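Local coordinates for protein PhnH (Penicillium herquei, PDB 6JJT) that catalyses the enantioselective hydroalkoxylation that closes a ring to give (2'R)-atrovenetin during biosynthesis of the phenalenone herqueinone in the fungus, at residues E27-A32 against N123-V128. Residues are numbered along the deposited sequence; the frame is centred on the assembly and turned at random.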
# COMPACT_ATOMS: atom_id res chain seq x y z
N GLU D 27 11.69 -22.69 -10.02
CA GLU D 27 11.63 -22.97 -11.45
C GLU D 27 11.75 -21.65 -12.19
O GLU D 27 11.14 -20.66 -11.80
CB GLU D 27 10.29 -23.63 -11.81
CG GLU D 27 10.25 -25.14 -11.61
CD GLU D 27 11.49 -25.91 -12.06
OE1 GLU D 27 11.92 -25.75 -13.24
OE2 GLU D 27 12.05 -26.66 -11.22
N PHE D 28 12.54 -21.59 -13.26
CA PHE D 28 12.71 -20.34 -14.00
C PHE D 28 11.37 -19.91 -14.59
O PHE D 28 10.60 -20.69 -15.14
CB PHE D 28 13.75 -20.52 -15.11
CG PHE D 28 13.94 -19.25 -15.90
CD1 PHE D 28 14.43 -18.08 -15.32
CD2 PHE D 28 13.53 -19.19 -17.22
CE1 PHE D 28 14.58 -16.92 -16.06
CE2 PHE D 28 13.64 -18.02 -17.96
CZ PHE D 28 14.16 -16.89 -17.38
N LEU D 29 11.01 -18.64 -14.35
CA LEU D 29 9.70 -18.16 -14.77
C LEU D 29 9.78 -17.21 -15.96
O LEU D 29 9.01 -17.40 -16.89
CB LEU D 29 9.01 -17.46 -13.58
CG LEU D 29 7.55 -17.04 -13.78
CD1 LEU D 29 6.62 -18.20 -14.09
CD2 LEU D 29 7.04 -16.20 -12.61
N PHE D 30 10.61 -16.14 -15.87
CA PHE D 30 10.65 -15.15 -16.95
C PHE D 30 11.84 -14.25 -16.74
O PHE D 30 12.35 -14.16 -15.64
CB PHE D 30 9.38 -14.29 -17.10
CG PHE D 30 9.13 -13.21 -16.06
CD1 PHE D 30 8.74 -13.54 -14.75
CD2 PHE D 30 9.21 -11.86 -16.40
CE1 PHE D 30 8.47 -12.54 -13.82
CE2 PHE D 30 8.90 -10.86 -15.48
CZ PHE D 30 8.54 -11.20 -14.18
N SER D 31 12.25 -13.55 -17.82
CA SER D 31 13.18 -12.45 -17.71
C SER D 31 12.46 -11.18 -18.16
O SER D 31 11.49 -11.19 -18.91
CB SER D 31 14.40 -12.69 -18.56
OG SER D 31 13.96 -12.71 -19.91
N ALA D 32 13.02 -10.07 -17.68
CA ALA D 32 12.52 -8.75 -18.04
C ALA D 32 13.73 -7.89 -18.36
O ALA D 32 14.72 -7.89 -17.61
CB ALA D 32 11.72 -8.13 -16.91
N ASN D 123 -4.03 -17.12 -15.96
CA ASN D 123 -4.47 -16.83 -14.60
C ASN D 123 -3.85 -17.78 -13.56
O ASN D 123 -4.00 -17.52 -12.38
CB ASN D 123 -5.96 -16.52 -14.48
CG ASN D 123 -6.80 -17.74 -14.74
OD1 ASN D 123 -6.26 -18.84 -14.84
ND2 ASN D 123 -8.11 -17.55 -14.83
N TRP D 124 -3.16 -18.84 -13.96
CA TRP D 124 -2.29 -19.59 -13.06
C TRP D 124 -1.30 -18.66 -12.33
O TRP D 124 -0.83 -18.96 -11.23
CB TRP D 124 -1.59 -20.74 -13.81
CG TRP D 124 -0.71 -20.33 -14.95
CD1 TRP D 124 -1.08 -20.10 -16.25
CD2 TRP D 124 0.69 -20.05 -14.92
NE1 TRP D 124 -0.01 -19.69 -17.01
CE2 TRP D 124 1.10 -19.66 -16.21
CE3 TRP D 124 1.62 -20.09 -13.89
CZ2 TRP D 124 2.41 -19.30 -16.51
CZ3 TRP D 124 2.92 -19.76 -14.18
CH2 TRP D 124 3.32 -19.37 -15.47
N LEU D 125 -0.96 -17.51 -12.93
CA LEU D 125 0.00 -16.59 -12.31
C LEU D 125 -0.57 -15.94 -11.06
O LEU D 125 0.20 -15.51 -10.20
CB LEU D 125 0.42 -15.50 -13.31
CG LEU D 125 1.36 -15.96 -14.42
CD1 LEU D 125 1.44 -14.89 -15.51
CD2 LEU D 125 2.74 -16.24 -13.79
N ASN D 126 -1.90 -15.95 -10.94
CA ASN D 126 -2.51 -15.38 -9.76
C ASN D 126 -2.11 -16.12 -8.50
O ASN D 126 -2.20 -15.57 -7.39
CB ASN D 126 -4.03 -15.38 -9.87
CG ASN D 126 -4.57 -14.44 -10.93
OD1 ASN D 126 -3.89 -13.51 -11.34
ND2 ASN D 126 -5.78 -14.67 -11.36
N ASN D 127 -1.71 -17.39 -8.67
CA ASN D 127 -1.31 -18.20 -7.54
C ASN D 127 0.19 -18.26 -7.36
O ASN D 127 0.65 -19.06 -6.55
CB ASN D 127 -1.89 -19.61 -7.65
CG ASN D 127 -3.40 -19.57 -7.67
OD1 ASN D 127 -4.02 -18.88 -6.86
ND2 ASN D 127 -3.99 -20.23 -8.65
N VAL D 128 0.96 -17.45 -8.08
CA VAL D 128 2.41 -17.53 -8.06
C VAL D 128 3.06 -16.44 -7.20
O VAL D 128 2.75 -15.24 -7.33
CB VAL D 128 3.00 -17.45 -9.49
CG1 VAL D 128 4.51 -17.31 -9.51
CG2 VAL D 128 2.51 -18.66 -10.31
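L29 is the single knob that the strand segment 27-32 pushes into the 3-10 turn and loop of 123-128, and its two methyl branches enter a shallow, three-sided hollow made by W124, L125 and V128. CD1 comes to the rim of the indole, near the ring plane, and touches the benzo edge at W124 CH2 (3.8 Å). The same methyl looks more loosely onto L125, with L29 CD1 4.4 Å from L125 CD2. The other branch meets V128 tip to tip, L29 CD2 lying 4.2 Å from V128 CG1. With CG anti to the backbone N (chi1 -173°), the leucine fork is carried straight out from the strand, while its CD1 and CD2 diverge to separate walls. L125 CG sits 3.9 Å above the W124 indole plane, toward the ring's rim, and probably helps hold its orientation. No hydrogen bond crosses; the backbone bonds N126 N to N123 O, N127 N to W124 O and V128 N to L125 O hold the turn that presents the hollow. F65, F115 and Q147 also pack on L29, in a largely buried, mainly apolar contact. Y145 of neighbouring strand 142-148 pairs with both L29 and F30, a classic beta bulge. The contact thus sets a bulged strand of the closed antiparallel beta-barrel, a fold consistent with the AOC-barrel clan that includes DUF3237, against the loop joining strands 110-116 and 129-133.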